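Local coordinates for protein Pcdhgc3 (PDB 4ZI8) that probably mediates calcium-dependent cell adhesion and may help set up specific neuronal connections in the brain, this chain being its first three extracellular cadherin domains, at residues H24-E29 with V114-N119; R81-E86 with I118-P123; L56-G61 with L98-E103. All coordinates share one frame; numbering follows the deposited sequence.

Contact 1: residues H24-E29 with V114-N119; sequences HYEILE and VVQDIN. With CA (calcium ion), chain O; CA (calcium ion), chain P; CA (calcium ion), chain N.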
loop_
_atom_site.group_PDB
_atom_site.type_symbol
_atom_site.label_atom_id
_atom_site.label_comp_id
_atom_site.label_asym_id
_atom_site.label_seq_id
_atom_site.Cartn_x
_atom_site.Cartn_y
_atom_site.Cartn_z
ATOM N N HIS B 24 -35.370 -7.146 46.868
ATOM C CA HIS B 24 -34.747 -7.183 45.532
ATOM C C HIS B 24 -35.600 -6.371 44.616
ATOM O O HIS B 24 -36.773 -6.695 44.448
ATOM C CB HIS B 24 -34.650 -8.611 45.007
ATOM C CG HIS B 24 -34.145 -8.706 43.599
ATOM N ND1 HIS B 24 -32.851 -9.082 43.304
ATOM C CD2 HIS B 24 -34.746 -8.458 42.410
ATOM C CE1 HIS B 24 -32.680 -9.074 41.989
ATOM N NE2 HIS B 24 -33.817 -8.706 41.425
ATOM N N TYR B 25 -35.042 -5.303 44.057
ATOM C CA TYR B 25 -35.798 -4.426 43.173
ATOM C C TYR B 25 -35.024 -4.247 41.869
ATOM O O TYR B 25 -33.829 -4.471 41.836
ATOM C CB TYR B 25 -36.035 -3.069 43.819
ATOM C CG TYR B 25 -36.696 -3.151 45.182
ATOM C CD1 TYR B 25 -38.031 -3.467 45.305
ATOM C CD2 TYR B 25 -35.974 -2.912 46.330
ATOM C CE1 TYR B 25 -38.645 -3.534 46.566
ATOM C CE2 TYR B 25 -36.572 -2.971 47.591
ATOM C CZ TYR B 25 -37.899 -3.283 47.700
ATOM O OH TYR B 25 -38.469 -3.347 48.955
ATOM N N GLU B 26 -35.722 -3.832 40.821
ATOM C CA GLU B 26 -35.121 -3.653 39.494
ATOM C C GLU B 26 -35.639 -2.349 38.975
ATOM O O GLU B 26 -36.849 -2.143 38.924
ATOM C CB GLU B 26 -35.498 -4.795 38.547
ATOM C CG GLU B 26 -35.242 -6.175 39.150
ATOM C CD GLU B 26 -35.237 -7.299 38.133
ATOM O OE1 GLU B 26 -35.870 -7.153 37.059
ATOM O OE2 GLU B 26 -34.590 -8.333 38.422
ATOM N N ILE B 27 -34.734 -1.440 38.632
ATOM C CA ILE B 27 -35.141 -0.136 38.131
ATOM C C ILE B 27 -34.278 0.238 36.935
ATOM O O ILE B 27 -33.187 -0.299 36.774
ATOM C CB ILE B 27 -35.018 0.971 39.213
ATOM C CG1 ILE B 27 -33.571 1.157 39.642
ATOM C CG2 ILE B 27 -35.845 0.609 40.472
ATOM C CD1 ILE B 27 -33.376 2.436 40.533
ATOM N N LEU B 28 -34.766 1.164 36.121
ATOM C CA LEU B 28 -33.949 1.749 35.071
ATOM C C LEU B 28 -32.843 2.612 35.641
ATOM O O LEU B 28 -33.057 3.328 36.642
ATOM C CB LEU B 28 -34.818 2.602 34.144
ATOM C CG LEU B 28 -35.920 1.928 33.332
ATOM C CD1 LEU B 28 -36.656 2.971 32.476
ATOM C CD2 LEU B 28 -35.343 0.801 32.479
ATOM N N GLU B 29 -31.669 2.605 35.000
ATOM C CA GLU B 29 -30.649 3.567 35.399
ATOM C C GLU B 29 -31.129 4.996 35.179
ATOM O O GLU B 29 -32.074 5.256 34.434
ATOM C CB GLU B 29 -29.332 3.341 34.618
ATOM C CG GLU B 29 -29.531 3.365 33.074
ATOM C CD GLU B 29 -28.236 3.589 32.296
ATOM O OE1 GLU B 29 -27.297 4.242 32.804
ATOM O OE2 GLU B 29 -28.156 3.083 31.171
ATOM N N VAL B 114 -31.325 -4.107 40.982
ATOM C CA VAL B 114 -30.836 -4.308 39.618
ATOM C C VAL B 114 -30.961 -2.989 38.859
ATOM O O VAL B 114 -32.023 -2.347 38.866
ATOM C CB VAL B 114 -31.607 -5.410 38.885
ATOM C CG1 VAL B 114 -31.088 -5.543 37.423
ATOM C CG2 VAL B 114 -31.498 -6.740 39.649
ATOM N N VAL B 115 -29.865 -2.561 38.235
ATOM C CA VAL B 115 -29.865 -1.308 37.495
ATOM C C VAL B 115 -29.871 -1.640 36.003
ATOM O O VAL B 115 -28.903 -2.201 35.462
ATOM C CB VAL B 115 -28.673 -0.436 37.881
ATOM C CG1 VAL B 115 -28.642 0.849 37.045
ATOM C CG2 VAL B 115 -28.732 -0.104 39.398
ATOM N N GLN B 116 -31.001 -1.367 35.363
ATOM C CA GLN B 116 -31.220 -1.757 33.978
ATOM C C GLN B 116 -30.737 -0.694 33.001
ATOM O O GLN B 116 -30.941 0.488 33.231
ATOM C CB GLN B 116 -32.698 -2.037 33.742
ATOM C CG GLN B 116 -33.236 -3.170 34.647
ATOM C CD GLN B 116 -34.749 -3.238 34.677
ATOM O OE1 GLN B 116 -35.437 -2.224 34.500
ATOM N NE2 GLN B 116 -35.283 -4.435 34.926
ATOM N N ASP B 117 -30.147 -1.139 31.890
ATOM C CA ASP B 117 -29.583 -0.246 30.864
ATOM C C ASP B 117 -30.616 0.560 30.155
ATOM O O ASP B 117 -31.656 0.037 29.801
ATOM C CB ASP B 117 -28.810 -1.055 29.815
ATOM C CG ASP B 117 -27.977 -0.177 28.892
ATOM O OD1 ASP B 117 -27.331 0.777 29.377
ATOM O OD2 ASP B 117 -27.931 -0.451 27.673
ATOM N N ILE B 118 -30.344 1.843 29.918
ATOM C CA ILE B 118 -31.130 2.565 28.934
ATOM C C ILE B 118 -30.165 3.047 27.854
ATOM O O ILE B 118 -28.938 3.131 28.066
ATOM C CB ILE B 118 -31.953 3.769 29.544
ATOM C CG1 ILE B 118 -31.026 4.900 29.956
ATOM C CG2 ILE B 118 -32.821 3.295 30.764
ATOM C CD1 ILE B 118 -31.742 6.107 30.605
ATOM N N ASN B 119 -30.706 3.338 26.689
ATOM C CA ASN B 119 -29.854 3.770 25.586
ATOM C C ASN B 119 -29.528 5.251 25.651
ATOM O O ASN B 119 -29.908 6.024 24.731
ATOM C CB ASN B 119 -30.483 3.450 24.226
ATOM C CG ASN B 119 -29.432 3.494 23.103
ATOM O OD1 ASN B 119 -28.242 3.319 23.367
ATOM N ND2 ASN B 119 -29.852 3.782 21.877
HETATM CA CA CA O . -26.930 3.033 29.267
HETATM CA CA CA P . -25.894 5.931 31.860
HETATM CA CA CA N . -26.034 3.255 22.755
HETATM O O HOH W 1 -24.525 7.510 30.658
#
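Glu29 and Ile118 meet at the calcium-binding end of the first cadherin domain, where two parallel strands run out into the junction with the second domain. Between the strands the backbone ladder is close and regular. Ile27 sits astride the neighbouring strand, giving its N-H to Val114 O and taking the N-H of Gln116 on its own O (2.8 Å), while Tyr25 O and Glu29 N extend the ladder at its two ends. The tight part is at Glu29. Its CG is wedged between its own backbone N and carbonyl carbon (chi1 55°), and from there the extended chain carries the carboxylate to the metals. Glu29 CB presses on Val115 CG1 at 3.5 Å. Glu29 OE2 accepts the N-H of Ile118 on its anti lone pair (2.8 Å, nearly straight at 174°) and also binds the calcium of chain O, as do Asp117 OD1 and Ile118 O. Glu29 OE1 binds the calcium of chain P at 2.4 Å, bridging the two ions. The side carrying Glu26, Leu28, Val114 and Gln116 is looser and faces solvent more. There His24 NE2 donates to Glu26 OE2 at 3.1 Å, the oxygen lying in the ring plane, while His24 also has a polar partner in Glu112. Val114 CG2 lies 3.5 Å from His24 CE1, and Leu28 CD2 touches Ile118 CG2 only at 3.9 Å. On the other side, Ile27 is buried against Val37 of strand 36-39, Val78 of strand 75-78, Phe35 and Leu82. Val115 meets Val96 of strand 95-102. Strand 24-28 is the outermost strand of this sheet, next to strand 107-116, which in turn pairs with strand 95-102.

Contact 2: residues R81-E86 with I118-P123; sequences RLDREE and INDNNP. With CA (calcium ion), chain O; CA (calcium ion), chain P; CA (calcium ion), chain N.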
loop_
_atom_site.group_PDB
_atom_site.type_symbol
_atom_site.label_atom_id
_atom_site.label_comp_id
_atom_site.label_asym_id
_atom_site.label_seq_id
_atom_site.Cartn_x
_atom_site.Cartn_y
_atom_site.Cartn_z
ATOM N N ARG B 81 -27.052 9.669 41.527
ATOM C CA ARG B 81 -27.086 9.205 40.151
ATOM C C ARG B 81 -26.646 7.758 40.036
ATOM O O ARG B 81 -25.594 7.359 40.544
ATOM C CB ARG B 81 -26.213 10.077 39.277
ATOM C CG ARG B 81 -26.077 9.529 37.886
ATOM C CD ARG B 81 -25.454 10.550 36.933
ATOM N NE ARG B 81 -25.436 10.014 35.570
ATOM C CZ ARG B 81 -24.537 10.334 34.647
ATOM N NH1 ARG B 81 -23.581 11.205 34.917
ATOM N NH2 ARG B 81 -24.610 9.782 33.440
ATOM N N LEU B 82 -27.468 6.967 39.364
ATOM C CA LEU B 82 -27.160 5.567 39.086
ATOM C C LEU B 82 -26.894 5.464 37.598
ATOM O O LEU B 82 -27.839 5.344 36.811
ATOM C CB LEU B 82 -28.314 4.643 39.488
ATOM C CG LEU B 82 -28.531 4.499 40.999
ATOM C CD1 LEU B 82 -30.002 4.222 41.274
ATOM C CD2 LEU B 82 -27.678 3.356 41.484
ATOM N N ASP B 83 -25.623 5.569 37.219
ATOM C CA ASP B 83 -25.214 5.456 35.822
ATOM C C ASP B 83 -24.674 4.070 35.632
ATOM O O ASP B 83 -23.568 3.759 36.104
ATOM C CB ASP B 83 -24.162 6.514 35.483
ATOM C CG ASP B 83 -23.541 6.311 34.122
ATOM O OD1 ASP B 83 -24.153 5.683 33.224
ATOM O OD2 ASP B 83 -22.420 6.824 33.954
ATOM N N ARG B 84 -25.473 3.217 34.997
ATOM C CA ARG B 84 -25.082 1.836 34.779
ATOM C C ARG B 84 -23.714 1.776 34.072
ATOM O O ARG B 84 -22.933 0.875 34.345
ATOM C CB ARG B 84 -26.168 1.081 33.976
ATOM C CG ARG B 84 -26.048 -0.464 33.968
ATOM C CD ARG B 84 -26.454 -1.057 32.617
ATOM N NE ARG B 84 -25.578 -0.556 31.566
ATOM C CZ ARG B 84 -24.345 -0.996 31.351
ATOM N NH1 ARG B 84 -23.846 -1.988 32.074
ATOM N NH2 ARG B 84 -23.612 -0.449 30.411
ATOM N N GLU B 85 -23.400 2.731 33.190
ATOM C CA GLU B 85 -22.140 2.640 32.464
ATOM C C GLU B 85 -20.965 2.745 33.421
ATOM O O GLU B 85 -19.993 1.992 33.299
ATOM C CB GLU B 85 -22.043 3.717 31.354
ATOM C CG GLU B 85 -22.772 3.311 30.072
ATOM C CD GLU B 85 -24.290 3.294 30.246
ATOM O OE1 GLU B 85 -24.851 4.306 30.693
ATOM O OE2 GLU B 85 -24.942 2.282 29.930
ATOM N N GLU B 86 -21.047 3.671 34.366
ATOM C CA GLU B 86 -20.018 3.830 35.385
ATOM C C GLU B 86 -19.976 2.660 36.344
ATOM O O GLU B 86 -18.908 2.237 36.780
ATOM C CB GLU B 86 -20.248 5.094 36.196
ATOM C CG GLU B 86 -19.116 5.383 37.170
ATOM C CD GLU B 86 -19.456 6.527 38.100
ATOM O OE1 GLU B 86 -20.656 6.830 38.274
ATOM O OE2 GLU B 86 -18.530 7.133 38.653
ATOM N N ILE B 118 -30.344 1.843 29.918
ATOM C CA ILE B 118 -31.130 2.565 28.934
ATOM C C ILE B 118 -30.165 3.047 27.854
ATOM O O ILE B 118 -28.938 3.131 28.066
ATOM C CB ILE B 118 -31.953 3.769 29.544
ATOM C CG1 ILE B 118 -31.026 4.900 29.956
ATOM C CG2 ILE B 118 -32.821 3.295 30.764
ATOM C CD1 ILE B 118 -31.742 6.107 30.605
ATOM N N ASN B 119 -30.706 3.338 26.689
ATOM C CA ASN B 119 -29.854 3.770 25.586
ATOM C C ASN B 119 -29.528 5.251 25.651
ATOM O O ASN B 119 -29.908 6.024 24.731
ATOM C CB ASN B 119 -30.483 3.450 24.226
ATOM C CG ASN B 119 -29.432 3.494 23.103
ATOM O OD1 ASN B 119 -28.242 3.319 23.367
ATOM N ND2 ASN B 119 -29.852 3.782 21.877
ATOM N N ASP B 120 -28.795 5.645 26.703
ATOM C CA ASP B 120 -28.417 7.041 26.915
ATOM C C ASP B 120 -27.050 7.396 26.329
ATOM O O ASP B 120 -26.568 8.519 26.536
ATOM C CB ASP B 120 -28.439 7.397 28.416
ATOM C CG ASP B 120 -27.701 6.384 29.305
ATOM O OD1 ASP B 120 -27.371 5.272 28.851
ATOM O OD2 ASP B 120 -27.509 6.674 30.521
ATOM N N ASN B 121 -26.439 6.496 25.559
ATOM C CA ASN B 121 -25.181 6.853 24.864
ATOM C C ASN B 121 -25.171 6.585 23.354
ATOM O O ASN B 121 -25.633 5.508 22.879
ATOM C CB ASN B 121 -24.010 6.101 25.503
ATOM C CG ASN B 121 -23.805 6.456 26.968
ATOM O OD1 ASN B 121 -23.032 7.371 27.296
ATOM N ND2 ASN B 121 -24.495 5.734 27.867
ATOM N N ASN B 122 -24.659 7.568 22.614
ATOM C CA ASN B 122 -24.232 7.394 21.214
ATOM C C ASN B 122 -23.017 6.503 21.145
ATOM O O ASN B 122 -22.220 6.491 22.073
ATOM C CB ASN B 122 -23.838 8.721 20.570
ATOM C CG ASN B 122 -24.944 9.727 20.544
ATOM O OD1 ASN B 122 -26.106 9.392 20.389
ATOM N ND2 ASN B 122 -24.573 11.004 20.650
ATOM N N PRO B 123 -22.816 5.814 20.010
ATOM C CA PRO B 123 -21.460 5.304 19.801
ATOM C C PRO B 123 -20.515 6.492 19.724
ATOM O O PRO B 123 -21.015 7.587 19.488
ATOM C CB PRO B 123 -21.553 4.560 18.453
ATOM C CG PRO B 123 -23.006 4.268 18.261
ATOM C CD PRO B 123 -23.768 5.359 18.991
HETATM CA CA CA O . -26.930 3.033 29.267
HETATM CA CA CA P . -25.894 5.931 31.860
HETATM CA CA CA N . -26.034 3.255 22.755
HETATM O O HOH W 1 -24.525 7.510 30.658
#
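The two backbones stay apart, with the CA atoms of Glu85 and Asn121, the nearest pair, 9.2 Å from each other, and side chains and calcium ions span the interval. Segment 81-86 carries the cadherin DRE motif (Asp83, Arg84, Glu85) and 118-123 most of the DXNDN linker motif. Glu85 and Asp120 both bridge the calcium ions of chains O and P. Bent at chi2 (69°), Glu85 holds the calcium of chain O with both oxygens, OE2 at 2.2 Å and OE1 at a longer 2.8 Å, and OE1 also reaches the calcium of chain P at 2.3 Å. Asp120 divides its oxygens, OD1 to the ion of chain O and OD2 to that of chain P, its carboxylate turned 74° from that of Glu85. Ile118 O also binds the ion of chain O, whose site Glu29, Asp117 and Asp153 complete; Glu29 and Glu30 complete the other. Arg84 NH2 forms a salt bridge with Glu85 OE2 (3.1 Å), which should offset some of the gathered negative charge. Asp83 OD1 binds the calcium of chain P and N-caps the helix beginning at Arg84, taking the N-H of Glu85 at 3.0 Å from well above its carboxylate plane. Asn119 OD1 and Asn121 O turn to the third calcium, of chain N. A water on the calcium of chain P accepts a weak hydrogen bond from Asn121 ND2, 3.3 Å from its oxygen.

Contact 3: residues L56-G61 with L98-E103; sequences LRVVSG and LELVVE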
loop_
_atom_site.group_PDB
_atom_site.type_symbol
_atom_site.label_atom_id
_atom_site.label_comp_id
_atom_site.label_asym_id
_atom_site.label_seq_id
_atom_site.Cartn_x
_atom_site.Cartn_y
_atom_site.Cartn_z
ATOM N N LEU B 56 -34.772 2.887 61.213
ATOM C CA LEU B 56 -34.425 2.215 59.975
ATOM C C LEU B 56 -33.564 3.128 59.078
ATOM O O LEU B 56 -33.885 4.302 58.896
ATOM C CB LEU B 56 -35.698 1.795 59.251
ATOM C CG LEU B 56 -35.523 1.386 57.795
ATOM C CD1 LEU B 56 -34.741 0.080 57.730
ATOM C CD2 LEU B 56 -36.884 1.237 57.118
ATOM N N ARG B 57 -32.447 2.607 58.591
ATOM C CA ARG B 57 -31.582 3.376 57.695
ATOM C C ARG B 57 -30.721 2.477 56.817
ATOM O O ARG B 57 -30.503 1.289 57.111
ATOM C CB ARG B 57 -30.698 4.313 58.500
ATOM C CG ARG B 57 -29.790 3.552 59.428
ATOM C CD ARG B 57 -29.238 4.421 60.491
ATOM N NE ARG B 57 -28.409 3.698 61.451
ATOM C CZ ARG B 57 -28.796 3.365 62.696
ATOM N NH1 ARG B 57 -30.035 3.619 63.143
ATOM N NH2 ARG B 57 -27.944 2.733 63.489
ATOM N N VAL B 58 -30.225 3.044 55.727
ATOM C CA VAL B 58 -29.275 2.347 54.871
ATOM C C VAL B 58 -27.922 2.394 55.542
ATOM O O VAL B 58 -27.542 3.428 56.089
ATOM C CB VAL B 58 -29.194 2.977 53.471
ATOM C CG1 VAL B 58 -28.156 2.250 52.638
ATOM C CG2 VAL B 58 -30.534 2.895 52.790
ATOM N N VAL B 59 -27.226 1.266 55.575
ATOM C CA VAL B 59 -25.875 1.210 56.097
ATOM C C VAL B 59 -24.944 2.008 55.183
ATOM O O VAL B 59 -24.963 1.843 53.972
ATOM C CB VAL B 59 -25.399 -0.239 56.225
ATOM C CG1 VAL B 59 -23.873 -0.331 56.459
ATOM C CG2 VAL B 59 -26.182 -0.949 57.358
ATOM N N SER B 60 -24.158 2.898 55.789
ATOM C CA SER B 60 -23.290 3.818 55.062
ATOM C C SER B 60 -21.857 3.249 54.970
ATOM O O SER B 60 -21.153 3.149 55.981
ATOM C CB SER B 60 -23.301 5.188 55.747
ATOM O OG SER B 60 -22.075 5.844 55.529
ATOM N N GLY B 61 -21.458 2.818 53.777
ATOM C CA GLY B 61 -20.126 2.275 53.583
ATOM C C GLY B 61 -19.289 3.285 52.836
ATOM O O GLY B 61 -19.623 4.454 52.798
ATOM N N LEU B 98 -26.721 -3.333 48.994
ATOM C CA LEU B 98 -26.612 -2.476 50.147
ATOM C C LEU B 98 -27.146 -3.235 51.358
ATOM O O LEU B 98 -27.629 -4.371 51.243
ATOM C CB LEU B 98 -27.373 -1.166 49.938
ATOM C CG LEU B 98 -28.890 -1.257 49.789
ATOM C CD1 LEU B 98 -29.533 0.025 50.249
ATOM C CD2 LEU B 98 -29.298 -1.554 48.359
ATOM N N GLU B 99 -27.049 -2.614 52.524
ATOM C CA GLU B 99 -27.571 -3.204 53.751
ATOM C C GLU B 99 -28.449 -2.192 54.438
ATOM O O GLU B 99 -28.275 -0.986 54.256
ATOM C CB GLU B 99 -26.446 -3.652 54.666
ATOM C CG GLU B 99 -25.485 -4.626 54.013
ATOM C CD GLU B 99 -24.221 -4.825 54.834
ATOM O OE1 GLU B 99 -23.298 -3.988 54.736
ATOM O OE2 GLU B 99 -24.150 -5.813 55.592
ATOM N N LEU B 100 -29.430 -2.706 55.175
ATOM C CA LEU B 100 -30.364 -1.918 55.956
ATOM C C LEU B 100 -30.137 -2.261 57.418
ATOM O O LEU B 100 -29.900 -3.425 57.748
ATOM C CB LEU B 100 -31.809 -2.220 55.547
ATOM C CG LEU B 100 -32.116 -1.893 54.083
ATOM C CD1 LEU B 100 -33.376 -2.598 53.667
ATOM C CD2 LEU B 100 -32.287 -0.379 53.960
ATOM N N VAL B 101 -30.221 -1.283 58.306
ATOM C CA VAL B 101 -30.092 -1.594 59.720
ATOM C C VAL B 101 -31.280 -1.033 60.492
ATOM O O VAL B 101 -31.831 0.012 60.154
ATOM C CB VAL B 101 -28.745 -1.072 60.292
ATOM C CG1 VAL B 101 -28.520 0.355 59.910
ATOM C CG2 VAL B 101 -28.689 -1.197 61.818
ATOM N N VAL B 102 -31.711 -1.766 61.509
ATOM C CA VAL B 102 -32.682 -1.257 62.466
ATOM C C VAL B 102 -32.138 -1.521 63.863
ATOM O O VAL B 102 -31.262 -2.389 64.031
ATOM C CB VAL B 102 -34.063 -1.899 62.283
ATOM C CG1 VAL B 102 -34.714 -1.389 61.017
ATOM C CG2 VAL B 102 -33.951 -3.426 62.268
ATOM N N GLU B 103 -32.625 -0.771 64.849
ATOM C CA GLU B 103 -32.213 -0.948 66.236
ATOM C C GLU B 103 -33.394 -1.467 67.041
ATOM O O GLU B 103 -34.516 -1.484 66.543
ATOM C CB GLU B 103 -31.700 0.369 66.843
ATOM C CG GLU B 103 -30.517 0.986 66.098
ATOM C CD GLU B 103 -30.068 2.304 66.707
ATOM O OE1 GLU B 103 -30.240 2.475 67.925
ATOM O OE2 GLU B 103 -29.545 3.170 65.962
#
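An antiparallel pairing at the edge of the first cadherin domain's sheet joins Arg57 and Val58 to strand 95-102. Arg57 and Val101 form a hydrogen-bonded pair, each N-H given to the other's carbonyl, with Val101 N to Arg57 O at 2.9 Å. Val58 and Leu100 form the next, non-hydrogen-bonded pair. Beyond it Val59 N reaches Glu99 O at 2.8 Å. The two sides of the pairing differ in character. On one, Arg57 starts with CG tucked between its backbone N and carbonyl carbon (chi1 62°) and then stretches out over Val101, whose CG1 lies 3.5 Å from Arg57 CG and whose methyls lie over one face of the guanidinium, CG2 toward its rim. Val59 CG2 packs on the same Val101 CG1 at 3.7 Å. At its end Arg57 closes a salt bridge: NH1 (2.9 Å) and NH2 (3.0 Å) both donate to Glu103 OE2, approaching from opposite faces of the carboxylate, whose plane is perpendicular to the guanidinium. Arg57 NH1 also makes a weak hydrogen bond to Arg55 O. An alanine in place of Glu103 has no carboxylate, and the Arg57 guanidinium, without the oxygen that holds two of its nitrogens, would probably be freer to turn over Val101. The other side is apolar. Val58 CG1 meets Leu98 CD1 at 3.5 Å, and Leu56 CD1 meets Val102 CG1 at 3.6 Å. Leu56, Val58 and Leu100 pack on Val69 of strand 67-69, and Leu56 and Leu100 on Val40 of helix 40-44. Strand 107-116 flanks strand 95-102 on its far edge, with Leu108 against Glu99 and Val101.

In the fold
Contacts 1 and 2 are two parts of one calcium-binding junction between the first and second cadherin domains. Their centres are about 11 Å apart, they share Ile118 and Asn119, and they draw on the same three ions. They also touch directly: Asp117 OD1 comes within 2.9 Å of Glu85 OE2, two like charges brought together on calcium, and Glu29 OE1 lies 3.0 Å from Arg84 N, a probable hydrogen bond. Contact 3 stands away from the metals, its centre about 21 Å from that of contact 1 and about 27 Å from that of contact 2. It nevertheless belongs to contact 1's sheet, through the neighbouring strands 95-102 and 107-116, and is nested in the loop that contact 1 closes.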